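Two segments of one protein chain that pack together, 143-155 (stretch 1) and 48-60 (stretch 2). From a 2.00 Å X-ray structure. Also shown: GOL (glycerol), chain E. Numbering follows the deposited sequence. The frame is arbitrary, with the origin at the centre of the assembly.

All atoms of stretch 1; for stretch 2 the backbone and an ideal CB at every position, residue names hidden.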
# COMPACT_ATOMS: atom_id res chain seq x y z
N SER A 143 -6.09 19.08 -5.26
CA SER A 143 -6.30 19.17 -3.84
C SER A 143 -7.46 18.26 -3.41
O SER A 143 -7.51 17.85 -2.24
CB SER A 143 -6.57 20.61 -3.39
OG SER A 143 -7.82 21.10 -3.86
N MSE A 144 -8.35 17.93 -4.35
CA MSE A 144 -9.59 17.27 -4.01
C MSE A 144 -9.69 15.84 -4.47
O MSE A 144 -10.58 15.13 -4.04
CB MSE A 144 -10.74 18.07 -4.66
CG MSE A 144 -10.93 19.42 -3.97
SE MSE A 144 -11.58 19.27 -2.12
CE MSE A 144 -10.08 19.98 -1.20
N ILE A 145 -8.81 15.42 -5.36
CA ILE A 145 -8.87 14.09 -5.93
C ILE A 145 -8.78 12.99 -4.89
O ILE A 145 -9.47 12.00 -5.02
CB ILE A 145 -7.80 13.91 -7.06
CG1 ILE A 145 -8.13 12.68 -7.91
CG2 ILE A 145 -6.37 13.83 -6.54
CD1 ILE A 145 -7.28 12.57 -9.17
N ASP A 146 -7.93 13.13 -3.86
CA ASP A 146 -7.87 12.17 -2.78
C ASP A 146 -8.84 12.56 -1.64
O ASP A 146 -9.45 11.74 -1.00
CB ASP A 146 -6.43 12.06 -2.24
CG ASP A 146 -5.41 11.53 -3.31
OD1 ASP A 146 -5.66 10.48 -3.93
OD2 ASP A 146 -4.38 12.18 -3.50
N THR A 147 -9.00 13.85 -1.42
CA THR A 147 -9.78 14.36 -0.28
C THR A 147 -11.20 13.83 -0.28
O THR A 147 -11.75 13.42 0.76
CB THR A 147 -9.74 15.90 -0.29
OG1 THR A 147 -8.39 16.37 -0.20
CG2 THR A 147 -10.56 16.53 0.84
N ILE A 148 -11.84 13.88 -1.45
CA ILE A 148 -13.27 13.55 -1.54
C ILE A 148 -13.52 12.08 -1.18
O ILE A 148 -14.35 11.83 -0.36
CB ILE A 148 -13.88 13.90 -2.91
CG1 ILE A 148 -13.87 15.41 -3.14
CG2 ILE A 148 -15.27 13.26 -3.05
CD1 ILE A 148 -14.71 16.21 -2.17
N PRO A 149 -12.82 11.11 -1.80
CA PRO A 149 -13.10 9.73 -1.36
C PRO A 149 -12.70 9.48 0.09
O PRO A 149 -13.39 8.77 0.81
CB PRO A 149 -12.29 8.86 -2.35
CG PRO A 149 -11.33 9.78 -3.07
CD PRO A 149 -11.97 11.15 -2.99
N ALA A 150 -11.62 10.10 0.55
CA ALA A 150 -11.27 9.93 1.95
C ALA A 150 -12.38 10.43 2.88
O ALA A 150 -12.69 9.78 3.88
CB ALA A 150 -9.98 10.64 2.25
N LEU A 151 -12.99 11.59 2.56
CA LEU A 151 -14.07 12.08 3.38
C LEU A 151 -15.24 11.12 3.39
O LEU A 151 -15.81 10.89 4.44
CB LEU A 151 -14.58 13.46 2.93
CG LEU A 151 -13.59 14.60 3.26
CD1 LEU A 151 -13.97 15.84 2.48
CD2 LEU A 151 -13.60 14.94 4.73
N LEU A 152 -15.60 10.58 2.25
CA LEU A 152 -16.74 9.68 2.17
C LEU A 152 -16.49 8.38 2.90
O LEU A 152 -17.43 7.73 3.37
CB LEU A 152 -17.12 9.45 0.70
CG LEU A 152 -17.81 10.70 0.10
CD1 LEU A 152 -17.86 10.70 -1.42
CD2 LEU A 152 -19.23 10.86 0.64
N ALA A 153 -15.23 7.99 2.98
CA ALA A 153 -14.83 6.82 3.72
C ALA A 153 -15.06 7.00 5.21
O ALA A 153 -15.09 6.01 5.95
CB ALA A 153 -13.36 6.49 3.49
N GLY A 154 -15.21 8.24 5.65
CA GLY A 154 -15.33 8.53 7.06
C GLY A 154 -14.08 9.10 7.71
O GLY A 154 -14.05 9.25 8.90
N CYS A 155 -13.09 9.51 6.93
CA CYS A 155 -11.89 10.16 7.42
C CYS A 155 -12.12 11.65 7.58
O CYS A 155 -12.84 12.25 6.83
CB CYS A 155 -10.78 10.02 6.38
SG CYS A 155 -10.39 8.34 5.78
N UNK A 48 -22.48 7.71 9.20
CA UNK A 48 -22.74 6.78 8.11
C UNK A 48 -22.55 7.38 6.72
O UNK A 48 -22.67 8.60 6.51
CB UNK A 48 -24.17 6.24 8.23
N UNK A 49 -22.27 6.51 5.77
CA UNK A 49 -22.00 6.98 4.42
C UNK A 49 -23.15 7.80 3.81
O UNK A 49 -22.90 8.75 3.08
CB UNK A 49 -21.70 5.78 3.52
N UNK A 50 -24.39 7.48 4.15
CA UNK A 50 -25.51 8.22 3.55
C UNK A 50 -25.58 9.64 4.11
O UNK A 50 -25.85 10.60 3.39
CB UNK A 50 -26.83 7.49 3.80
N UNK A 51 -25.37 9.78 5.41
CA UNK A 51 -25.26 11.10 6.01
C UNK A 51 -24.08 11.91 5.43
O UNK A 51 -24.21 13.11 5.23
CB UNK A 51 -25.11 10.96 7.53
N UNK A 52 -22.93 11.26 5.17
CA UNK A 52 -21.76 11.96 4.65
C UNK A 52 -22.01 12.45 3.24
O UNK A 52 -21.60 13.57 2.91
CB UNK A 52 -20.53 11.05 4.68
N UNK A 53 -22.69 11.62 2.44
CA UNK A 53 -23.15 11.99 1.10
C UNK A 53 -24.05 13.21 1.17
O UNK A 53 -23.84 14.16 0.43
CB UNK A 53 -23.89 10.83 0.44
N UNK A 54 -25.03 13.21 2.05
CA UNK A 54 -25.91 14.39 2.14
C UNK A 54 -25.10 15.67 2.36
O UNK A 54 -25.30 16.67 1.72
CB UNK A 54 -26.92 14.21 3.27
N UNK A 55 -24.15 15.59 3.29
CA UNK A 55 -23.31 16.69 3.65
C UNK A 55 -22.45 17.17 2.49
O UNK A 55 -22.38 18.35 2.24
CB UNK A 55 -22.43 16.29 4.83
N UNK A 56 -21.82 16.25 1.76
CA UNK A 56 -20.99 16.62 0.62
C UNK A 56 -21.86 17.29 -0.44
O UNK A 56 -21.44 18.29 -1.06
CB UNK A 56 -20.28 15.40 0.04
N UNK A 57 -23.06 16.78 -0.66
CA UNK A 57 -23.96 17.44 -1.62
C UNK A 57 -24.38 18.84 -1.15
O UNK A 57 -24.57 19.73 -1.98
CB UNK A 57 -25.20 16.58 -1.85
N UNK A 58 -24.56 19.03 0.16
CA UNK A 58 -24.84 20.38 0.71
C UNK A 58 -23.66 21.30 0.43
O UNK A 58 -23.86 22.47 0.09
CB UNK A 58 -25.11 20.32 2.21
N UNK A 59 -22.43 20.78 0.61
CA UNK A 59 -21.21 21.54 0.32
C UNK A 59 -21.15 21.88 -1.17
O UNK A 59 -20.92 23.05 -1.55
CB UNK A 59 -19.97 20.75 0.74
N UNK A 60 -21.45 20.90 -2.03
CA UNK A 60 -21.50 21.15 -3.45
C UNK A 60 -22.52 22.26 -3.81
O UNK A 60 -22.23 23.16 -4.61
CB UNK A 60 -21.84 19.85 -4.18
C1 GOL E . -18.93 3.74 7.49
O1 GOL E . -19.65 4.84 8.03
C2 GOL E . -17.41 3.99 7.42
O2 GOL E . -16.92 5.05 8.27
C3 GOL E . -16.75 2.69 7.81
O3 GOL E . -17.20 1.67 6.92

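Stretch 2 is a helix that runs past the helix of stretch 1 with its N-to-C direction at 138° to it, so the first rule is periodicity: positions three or four apart tend to fall on the same face, and 49, 52, 53 and 56 all meet Leu152.

Position 48 has phi 81° and psi 155°, a positive phi that by itself favours glycine, and an ideal CB there finds nothing of stretch 1 within 5.5 Å. The residue is Gly48.

At position 49 the CA-to-CB bond points sideways, and the ideal CB is 4.7 Å from Leu152 O. A small or medium apolar side chain would fit. It is Val49, chi1 in p, whose CG2 comes within 4.2 Å of Leu152 O.

Positions 50 and 51 do not reach stretch 1, so the contact sets no preference. They hold Glu50, directed away, and Gly51.

Position 52 is the most informative. Its CB points toward stretch 1, and its CA is 6.0 Å from the CA of Leu152, the closest CA pair across the two stretches. The ideal CB lies 4.2 Å from Leu152 CD2, yet beyond it the helix of stretch 1 is ending: Gly154, at phi 103°, closes a Schellman motif, and the carbonyls of Leu152 and Ala153 have no amide of this stretch bonded to them. An aliphatic stem would suit the leucine and a donor would suit the carbonyls; lysine, arginine or glutamine could try both. Glycerol O1 adds a further acceptor. The residue is Arg52. Arg52 NE donates to Leu152 O at 2.9 Å and Arg52 NH2 donates to the same Leu152 O at 3.0 Å, a forked grip near the guanidinium plane. Arg52 NH1 also donates to glycerol O1 at 3.0 Å, while the glycerol's O2 donates to Ala153 O at 3.1 Å. Gly154 N and Ala153 O lie over one face of the guanidinium. An ideal CB on Gly154 would sit a tight 3.4 Å from Arg52 CZ and would clash with glycerol O2 at 2.5 Å, so the bare backbone leaves room for this arrangement.

At position 53 the CA-to-CB bond points sideways, with the ideal CB 4.7 Å from Leu152 CD2; a branched or longer aliphatic group would suit it. It is Ile53, with CG1 3.8 Å from Leu152 CD2.

Positions 54 and 55 are out of reach and free in this respect: Thr54 and Thr55.

Position 56 again points toward stretch 1, between Leu152 and Ile148, and calls for a sizeable apolar group such as leucine, methionine or phenylalanine. It is Leu56: its CD1 is 4.0 Å from Ile148 CD1, and its CG is 4.3 Å from Leu152 CD2.

Positions 57 and 58 are out of reach: Gln57 and Gln58.

Position 59 points toward stretch 1, but its ideal CB has nothing of stretch 1 within 5.5 Å, so a long or large apolar side chain, such as methionine or an aromatic, would suit. Trp59 does, meeting Ile148 CD1 through CZ3 and Met144 SE through CH2, each at 4.0 Å and at the ring edge.

Position 60 is out of reach; it is Lys60.

Stretch 2 (48-60) GVEGRITTLQQWK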
# COMPACT_ATOMS: atom_id res chain seq x y z
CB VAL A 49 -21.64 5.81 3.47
CG1 VAL A 49 -22.80 4.87 3.25
CG2 VAL A 49 -21.16 6.38 2.14
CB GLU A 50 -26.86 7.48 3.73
CG GLU A 50 -27.00 6.17 2.93
CD GLU A 50 -26.91 6.36 1.40
OE1 GLU A 50 -27.11 7.48 0.83
OE2 GLU A 50 -26.63 5.35 0.75
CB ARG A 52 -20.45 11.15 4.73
CG ARG A 52 -20.04 10.91 6.17
CD ARG A 52 -18.70 10.26 6.34
NE ARG A 52 -18.61 8.89 5.80
CZ ARG A 52 -18.86 7.77 6.46
NH1 ARG A 52 -19.23 7.79 7.73
NH2 ARG A 52 -18.69 6.60 5.85
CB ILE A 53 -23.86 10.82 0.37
CG1 ILE A 53 -22.84 9.71 0.08
CG2 ILE A 53 -24.47 11.26 -0.96
CD1 ILE A 53 -23.47 8.39 -0.35
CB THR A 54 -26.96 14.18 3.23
OG1 THR A 54 -27.77 13.08 2.84
CG2 THR A 54 -27.87 15.43 3.45
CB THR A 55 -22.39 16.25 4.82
OG1 THR A 55 -23.21 15.92 5.93
CG2 THR A 55 -21.50 17.31 5.25
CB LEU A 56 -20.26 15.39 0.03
CG LEU A 56 -18.86 15.11 0.55
CD1 LEU A 56 -17.90 16.25 0.25
CD2 LEU A 56 -18.79 14.92 2.04
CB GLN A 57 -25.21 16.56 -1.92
CG GLN A 57 -24.81 15.29 -2.71
CD GLN A 57 -24.42 15.57 -4.17
OE1 GLN A 57 -24.99 16.40 -4.85
NE2 GLN A 57 -23.46 14.83 -4.67
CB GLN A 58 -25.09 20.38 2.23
CG GLN A 58 -26.52 20.16 2.64
CD GLN A 58 -26.72 19.51 4.02
OE1 GLN A 58 -25.79 19.36 4.83
NE2 GLN A 58 -27.98 19.13 4.29
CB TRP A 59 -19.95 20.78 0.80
CG TRP A 59 -18.69 21.56 0.70
CD1 TRP A 59 -18.52 22.87 1.02
CD2 TRP A 59 -17.43 21.10 0.25
NE1 TRP A 59 -17.25 23.24 0.83
CE2 TRP A 59 -16.55 22.20 0.32
CE3 TRP A 59 -16.95 19.87 -0.20
CZ2 TRP A 59 -15.24 22.12 -0.04
CZ3 TRP A 59 -15.65 19.79 -0.57
CH2 TRP A 59 -14.80 20.91 -0.51
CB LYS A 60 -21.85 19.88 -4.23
CG LYS A 60 -21.66 20.04 -5.72
CD LYS A 60 -22.03 18.81 -6.54
CE LYS A 60 -23.39 18.99 -7.14
NZ LYS A 60 -24.04 17.73 -7.55
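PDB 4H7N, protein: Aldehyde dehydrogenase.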